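Local coordinates for protein adenosylmethionine-8-amino-7-oxononanoate aminotransferase (Methanocaldococcus jannaschii, PDB 6ZHK) that probably transfers the amino group of S-adenosyl-L-methionine to 8-amino-7-oxononanoate, forming 7,8-diaminononanoate on the pathway to biotin, with pyridoxal 5'-phosphate as cofactor, at residues 54-59 with 427-431; 60-66 with 274-278; 368-373 with 392-396. Residue numbers count along the deposited sequence, not the author numbering.

Interaction 1: residues 54-59 with 427-431; sequences KYLDAV and GIYMR
V59 packs its CG2 against the ring of Y429, 3.6 Å from CE2, while its CG1 lies 3.6 Å from R431 N. V59 is m and Y429 t at chi1. Segment 54-57 is extended; the other becomes extended from I428 on, and the two run the same way, their end-to-end directions 28° apart. The register pairs L56 with I428 (CA-CA 4.6 Å) and D57 with Y429 (5.4 Å). Three backbone hydrogen bonds join them in the parallel pattern: L56 N to G427 O (2.8 Å), Y429 N to L56 O (2.9 Å) and A58 N to Y429 O (3.1 Å). G427, at phi 79°, is the C-prime residue of the Schellman motif ending helix 415-425, so strand 428-429 follows at once. It becomes the edge strand, within this chain, of a four-stranded mixed sheet with 38-43, 46-49 and 54-57. After L56 the chain turns at D57, the centre of an inverse gamma turn with a weak 2.9 Å hydrogen bond from A58 N to L56 O. One face of the sheet carries L56 and I428 (CB to CG1 4.2 Å), against helix 447-463; A58 CB adds to it, 3.7 Å from I428 CG2. D57 and Y429 lie on the other face, with D57 OD1 at the edge of the Y429 ring, 4.0 Å from CD2. D57 OD2 is hydrogen-bonded to S61 OG and H69 NE2. R431, probably a substrate-binding residue, extends away, all t to chi3; its NH2 is hydrogen-bonded to Y25 O, and it packs on G92 of the second subunit.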
# COMPACT_ATOMS: atom_id res chain seq x y z
N LYS A 54 -26.39 -4.29 15.89
CA LYS A 54 -25.10 -4.90 16.15
C LYS A 54 -24.98 -6.23 15.39
O LYS A 54 -25.96 -7.01 15.26
CB LYS A 54 -24.98 -5.22 17.65
CG LYS A 54 -25.02 -4.03 18.61
CD LYS A 54 -24.93 -4.49 20.10
CE LYS A 54 -24.85 -3.40 21.16
NZ LYS A 54 -25.93 -2.40 20.97
N TYR A 55 -23.77 -6.46 14.84
CA TYR A 55 -23.45 -7.63 14.04
C TYR A 55 -22.14 -8.24 14.51
O TYR A 55 -21.15 -7.52 14.61
CB TYR A 55 -23.39 -7.23 12.57
CG TYR A 55 -24.70 -6.65 12.10
CD1 TYR A 55 -25.72 -7.49 11.67
CD2 TYR A 55 -24.91 -5.29 12.09
CE1 TYR A 55 -26.96 -6.99 11.28
CE2 TYR A 55 -26.13 -4.77 11.66
CZ TYR A 55 -27.14 -5.62 11.23
OH TYR A 55 -28.35 -5.13 10.83
N LEU A 56 -22.16 -9.53 14.88
CA LEU A 56 -20.92 -10.19 15.24
C LEU A 56 -19.98 -10.18 14.03
O LEU A 56 -20.36 -10.64 12.96
CB LEU A 56 -21.27 -11.63 15.64
CG LEU A 56 -20.12 -12.51 16.12
CD1 LEU A 56 -19.51 -11.97 17.40
CD2 LEU A 56 -20.68 -13.89 16.41
N ASP A 57 -18.74 -9.78 14.24
CA ASP A 57 -17.81 -9.67 13.10
C ASP A 57 -17.14 -11.03 12.84
O ASP A 57 -16.01 -11.29 13.23
CB ASP A 57 -16.79 -8.59 13.42
CG ASP A 57 -15.92 -8.17 12.24
OD1 ASP A 57 -16.00 -8.81 11.15
OD2 ASP A 57 -15.16 -7.23 12.45
N ALA A 58 -17.88 -11.90 12.18
CA ALA A 58 -17.52 -13.32 12.10
C ALA A 58 -16.40 -13.50 11.07
O ALA A 58 -15.79 -14.57 11.08
CB ALA A 58 -18.76 -14.12 11.71
N VAL A 59 -16.07 -12.45 10.28
CA VAL A 59 -14.93 -12.50 9.38
C VAL A 59 -13.82 -11.52 9.79
O VAL A 59 -12.89 -11.22 8.99
CB VAL A 59 -15.33 -12.37 7.89
CG1 VAL A 59 -16.07 -13.62 7.37
CG2 VAL A 59 -16.12 -11.08 7.58
N GLY A 427 -27.97 -11.30 13.22
CA GLY A 427 -27.03 -10.44 13.94
C GLY A 427 -25.56 -10.88 13.72
O GLY A 427 -24.74 -10.67 14.61
N ILE A 428 -25.25 -11.48 12.55
CA ILE A 428 -23.91 -11.93 12.24
C ILE A 428 -23.51 -11.43 10.85
O ILE A 428 -24.25 -11.59 9.85
CB ILE A 428 -23.81 -13.47 12.27
CG1 ILE A 428 -24.09 -14.02 13.67
CG2 ILE A 428 -22.43 -13.91 11.66
CD1 ILE A 428 -24.35 -15.54 13.70
N TYR A 429 -22.27 -10.91 10.74
CA TYR A 429 -21.74 -10.43 9.48
C TYR A 429 -20.75 -11.49 9.02
O TYR A 429 -19.77 -11.78 9.72
CB TYR A 429 -20.95 -9.11 9.66
CG TYR A 429 -20.23 -8.73 8.38
CD1 TYR A 429 -20.90 -8.62 7.17
CD2 TYR A 429 -18.87 -8.46 8.41
CE1 TYR A 429 -20.23 -8.29 5.98
CE2 TYR A 429 -18.19 -8.10 7.26
CZ TYR A 429 -18.87 -8.02 6.04
OH TYR A 429 -18.09 -7.77 4.94
N MET A 430 -21.01 -12.05 7.83
CA MET A 430 -20.12 -12.99 7.22
C MET A 430 -19.99 -12.63 5.75
O MET A 430 -21.02 -12.38 5.10
CB MET A 430 -20.72 -14.40 7.39
CG MET A 430 -19.83 -15.54 6.83
SD MET A 430 -19.88 -15.81 5.04
CE MET A 430 -21.59 -16.24 4.67
N ARG A 431 -18.74 -12.53 5.24
CA ARG A 431 -18.50 -12.36 3.80
C ARG A 431 -18.02 -13.67 3.20
O ARG A 431 -16.97 -14.17 3.60
CB ARG A 431 -17.46 -11.27 3.48
CG ARG A 431 -17.32 -11.03 1.98
CD ARG A 431 -16.34 -9.90 1.70
NE ARG A 431 -16.03 -9.74 0.28
CZ ARG A 431 -16.72 -8.95 -0.55
NH1 ARG A 431 -17.81 -8.29 -0.16
NH2 ARG A 431 -16.30 -8.88 -1.80

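Interaction 2: residues 60-66 with 274-278; sequences SSIWCNL and FGRTG
This is a buried polar contact near the centre of the chain, in which one arginine reaches from the loop after strand 265-268 to the carbonyl oxygens and S60 hydroxyl of a tight backbone turn. Residues 275-278 form a type I beta turn, closed by G278 N to G275 O at 3.0 Å. R276 is its first central residue. Its chi2 and chi3 are both p, which brings the guanidinium to the other segment. There S60 to W63 all have positive phi, so the backbone coils as a left-handed helical turn. S60 O accepts from C64 N (3.1 Å) and N65 N (3.0 Å). N65 O takes two hydrogen bonds from R276, NH1 at 3.1 Å and NH2 at 3.2 Å. R276 NH1 also makes a weak 3.0 Å hydrogen bond to S60 OG, itself hydrogen-bonded to V440 O. A water bridges R276 NE (2.8 Å) and W63 O (2.9 Å). L66 places CD2 over one guanidinium face, 3.8 Å from NH2, and its CD1 lies 4.1 Å from F274 CB. The turn probably borders the active site: I62 O is hydrogen-bonded to NZ of K301, the predicted cofactor lysine, unmodified here.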
# COMPACT_ATOMS: atom_id res chain seq x y z
N SER A 60 -13.94 -10.95 10.98
CA SER A 60 -12.92 -10.04 11.50
C SER A 60 -12.61 -8.92 10.55
O SER A 60 -11.45 -8.55 10.41
CB SER A 60 -11.66 -10.82 11.83
OG SER A 60 -11.92 -11.66 12.94
N SER A 61 -13.66 -8.29 9.97
CA SER A 61 -13.42 -7.15 9.07
C SER A 61 -12.40 -7.52 7.97
O SER A 61 -11.55 -6.72 7.58
CB SER A 61 -13.10 -5.84 9.79
OG SER A 61 -14.09 -5.51 10.79
N ILE A 62 -12.59 -8.76 7.44
CA ILE A 62 -11.78 -9.32 6.36
C ILE A 62 -10.38 -9.66 6.91
O ILE A 62 -9.32 -9.31 6.32
CB ILE A 62 -11.78 -8.48 5.06
CG1 ILE A 62 -13.10 -7.76 4.76
CG2 ILE A 62 -11.26 -9.31 3.85
CD1 ILE A 62 -14.26 -8.68 4.46
N TRP A 63 -10.41 -10.38 8.06
CA TRP A 63 -9.33 -11.27 8.47
C TRP A 63 -8.19 -10.44 9.06
O TRP A 63 -7.05 -10.92 9.09
CB TRP A 63 -8.81 -12.17 7.32
CG TRP A 63 -9.82 -12.78 6.38
CD1 TRP A 63 -11.17 -12.86 6.51
CD2 TRP A 63 -9.52 -13.38 5.09
NE1 TRP A 63 -11.74 -13.47 5.41
CE2 TRP A 63 -10.76 -13.77 4.51
CE3 TRP A 63 -8.34 -13.58 4.37
CZ2 TRP A 63 -10.82 -14.37 3.25
CZ3 TRP A 63 -8.40 -14.18 3.12
CH2 TRP A 63 -9.62 -14.62 2.60
N CYS A 64 -8.51 -9.26 9.60
CA CYS A 64 -7.51 -8.44 10.30
C CYS A 64 -7.82 -8.17 11.78
O CYS A 64 -6.91 -7.80 12.54
CB CYS A 64 -7.26 -7.14 9.56
SG CYS A 64 -8.71 -6.04 9.55
N ASN A 65 -9.10 -8.20 12.18
CA ASN A 65 -9.42 -7.75 13.54
C ASN A 65 -9.07 -8.87 14.52
O ASN A 65 -9.53 -9.97 14.36
CB ASN A 65 -10.88 -7.29 13.60
CG ASN A 65 -11.24 -6.81 15.00
OD1 ASN A 65 -11.34 -7.60 15.94
ND2 ASN A 65 -11.23 -5.50 15.16
N LEU A 66 -8.26 -8.61 15.55
CA LEU A 66 -7.86 -9.71 16.42
C LEU A 66 -8.65 -9.66 17.72
O LEU A 66 -8.93 -10.69 18.29
CB LEU A 66 -6.39 -9.53 16.81
CG LEU A 66 -5.35 -9.72 15.69
CD1 LEU A 66 -3.97 -9.67 16.29
CD2 LEU A 66 -5.58 -11.04 14.93
N PHE A 274 -0.12 -13.88 13.52
CA PHE A 274 -0.71 -13.32 14.72
C PHE A 274 -1.88 -14.14 15.22
O PHE A 274 -2.90 -13.59 15.62
CB PHE A 274 -1.03 -11.84 14.50
CG PHE A 274 0.25 -11.10 14.22
CD1 PHE A 274 1.14 -10.82 15.24
CD2 PHE A 274 0.61 -10.83 12.91
CE1 PHE A 274 2.36 -10.21 14.99
CE2 PHE A 274 1.80 -10.18 12.65
CZ PHE A 274 2.65 -9.86 13.68
N GLY A 275 -1.71 -15.47 15.18
CA GLY A 275 -2.55 -16.39 15.95
C GLY A 275 -3.72 -17.03 15.20
O GLY A 275 -4.30 -17.96 15.76
N ARG A 276 -4.11 -16.58 13.97
CA ARG A 276 -5.35 -17.08 13.39
C ARG A 276 -5.40 -18.60 13.22
O ARG A 276 -6.46 -19.19 13.36
CB ARG A 276 -5.73 -16.33 12.10
CG ARG A 276 -7.23 -16.24 11.85
CD ARG A 276 -7.86 -15.26 12.83
NE ARG A 276 -7.63 -13.90 12.28
CZ ARG A 276 -8.32 -12.83 12.61
NH1 ARG A 276 -9.22 -12.92 13.56
NH2 ARG A 276 -8.06 -11.64 12.08
N THR A 277 -4.27 -19.27 12.91
CA THR A 277 -4.30 -20.72 12.68
C THR A 277 -4.18 -21.51 13.98
O THR A 277 -4.28 -22.73 13.95
CB THR A 277 -3.18 -21.23 11.76
OG1 THR A 277 -1.94 -21.01 12.43
CG2 THR A 277 -3.16 -20.51 10.42
N GLY A 278 -3.89 -20.82 15.09
CA GLY A 278 -3.76 -21.46 16.39
C GLY A 278 -2.35 -21.33 16.93
O GLY A 278 -2.11 -21.56 18.09
O HOH W 1 -6.50 -13.70 9.72

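Interaction 3: residues 368-373 with 392-396; sequences KIKLFH and GFMVG
The ring of F393 is the main bump, and it fits into a hollow on helix 366-376 between K368, I369 and F372. I369 CG1 lies over one ring face in a CH-pi contact, 3.7 Å from the centroid and 9° off the normal. F372 CD2 and K368 CB meet the ring edge, at 3.8 Å from F393 CD1 and 4.1 Å from CZ. F372 is t at chi1 and points at the other segment; its CE2 touches V395 CG2 at 3.7 Å. G392 and F393 have phi/psi of 57/-121° and -95/26°, close to a type II' turn. They join strands 385-391 and 394-399 of a three-stranded antiparallel sheet, and the helix packs on this hairpin end. I369 CG2 lies against G392, 3.7 Å from its CA; a CB would sit 3.8 Å from I369 CD1. One helical turn on from I369, H373 NE2 donates to G392 O at 2.7 Å. Helix 447-463 flanks F372 through I450 and C454.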
# COMPACT_ATOMS: atom_id res chain seq x y z
N LYS A 368 -10.80 -22.47 22.91
CA LYS A 368 -11.85 -21.86 22.10
C LYS A 368 -11.84 -22.42 20.68
O LYS A 368 -12.90 -22.64 20.07
CB LYS A 368 -11.72 -20.33 22.10
CG LYS A 368 -11.67 -19.69 23.48
CD LYS A 368 -12.14 -18.24 23.37
CE LYS A 368 -11.00 -17.32 22.97
NZ LYS A 368 -11.39 -15.88 23.05
N ILE A 369 -10.63 -22.64 20.14
CA ILE A 369 -10.57 -23.28 18.82
C ILE A 369 -11.14 -24.70 18.87
O ILE A 369 -11.83 -25.15 17.95
CB ILE A 369 -9.10 -23.27 18.32
CG1 ILE A 369 -8.68 -21.85 17.93
CG2 ILE A 369 -8.87 -24.26 17.18
CD1 ILE A 369 -7.18 -21.66 17.87
N LYS A 370 -10.77 -25.46 19.92
CA LYS A 370 -11.29 -26.82 20.07
C LYS A 370 -12.82 -26.80 20.13
O LYS A 370 -13.49 -27.59 19.48
CB LYS A 370 -10.71 -27.42 21.36
CG LYS A 370 -9.83 -28.66 21.23
CD LYS A 370 -8.68 -28.58 22.23
CE LYS A 370 -7.50 -29.44 21.85
NZ LYS A 370 -6.26 -28.75 22.25
N LEU A 371 -13.38 -25.85 20.89
CA LEU A 371 -14.84 -25.70 20.95
C LEU A 371 -15.44 -25.35 19.59
O LEU A 371 -16.47 -25.89 19.19
CB LEU A 371 -15.20 -24.67 22.04
CG LEU A 371 -16.69 -24.30 22.10
CD1 LEU A 371 -17.57 -25.48 22.56
CD2 LEU A 371 -16.96 -23.05 22.93
N PHE A 372 -14.81 -24.39 18.88
CA PHE A 372 -15.24 -24.01 17.54
C PHE A 372 -15.32 -25.24 16.61
O PHE A 372 -16.31 -25.44 15.91
CB PHE A 372 -14.23 -22.98 16.99
CG PHE A 372 -14.58 -22.31 15.68
CD1 PHE A 372 -15.90 -22.01 15.39
CD2 PHE A 372 -13.60 -21.96 14.76
CE1 PHE A 372 -16.24 -21.31 14.24
CE2 PHE A 372 -13.94 -21.31 13.56
CZ PHE A 372 -15.25 -20.99 13.31
N HIS A 373 -14.27 -26.06 16.58
CA HIS A 373 -14.26 -27.17 15.63
C HIS A 373 -15.33 -28.19 16.01
O HIS A 373 -15.93 -28.80 15.11
CB HIS A 373 -12.84 -27.80 15.49
CG HIS A 373 -11.83 -26.86 14.90
ND1 HIS A 373 -10.48 -27.15 14.87
CD2 HIS A 373 -11.96 -25.63 14.36
CE1 HIS A 373 -9.81 -26.14 14.31
NE2 HIS A 373 -10.70 -25.19 13.96
N GLY A 392 -7.46 -23.78 12.82
CA GLY A 392 -7.75 -22.86 13.93
C GLY A 392 -9.02 -22.04 13.68
O GLY A 392 -10.09 -22.61 13.41
N PHE A 393 -8.87 -20.71 13.68
CA PHE A 393 -9.98 -19.79 13.43
C PHE A 393 -10.06 -19.36 11.95
O PHE A 393 -10.49 -18.24 11.68
CB PHE A 393 -9.79 -18.54 14.31
CG PHE A 393 -10.13 -18.63 15.77
CD1 PHE A 393 -11.29 -19.29 16.17
CD2 PHE A 393 -9.26 -18.11 16.73
CE1 PHE A 393 -11.62 -19.38 17.53
CE2 PHE A 393 -9.60 -18.19 18.08
CZ PHE A 393 -10.77 -18.82 18.46
N MET A 394 -9.56 -20.19 11.01
CA MET A 394 -9.76 -19.87 9.61
C MET A 394 -10.44 -21.09 9.00
O MET A 394 -9.82 -22.13 8.79
CB MET A 394 -8.40 -19.67 8.92
CG MET A 394 -7.60 -18.57 9.56
SD MET A 394 -5.98 -18.28 8.76
CE MET A 394 -6.51 -17.08 7.54
N VAL A 395 -11.72 -20.95 8.70
CA VAL A 395 -12.56 -22.09 8.36
C VAL A 395 -13.35 -21.75 7.11
O VAL A 395 -13.81 -20.62 6.94
CB VAL A 395 -13.47 -22.48 9.56
CG1 VAL A 395 -14.65 -23.37 9.15
CG2 VAL A 395 -12.66 -23.15 10.64
N GLY A 396 -13.49 -22.73 6.22
CA GLY A 396 -14.44 -22.55 5.13
C GLY A 396 -15.51 -23.64 5.17
O GLY A 396 -15.24 -24.78 5.60

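Interaction 1 closes a long loop of chain; the other two lie inside it, interaction 2 ending before interaction 3 begins. Their centres are 14 Å (1 and 2), 12 Å (2 and 3) and 16 Å (1 and 3) apart. Strand 54-57 is followed, after two residues, by the turn of 60-66, and I62 CD1 packs on R431 CD at 3.7 Å. Loop 274-278 meets the hairpin of interaction 3, where R276 O and F393 N are 2.9 Å apart, a probable hydrogen bond. The series links the small sheet that joins the N-terminal strands to strand 428-429, the probable active-site region and the three-stranded C-terminal sheet. Interactions 1 and 2 also meet the second subunit.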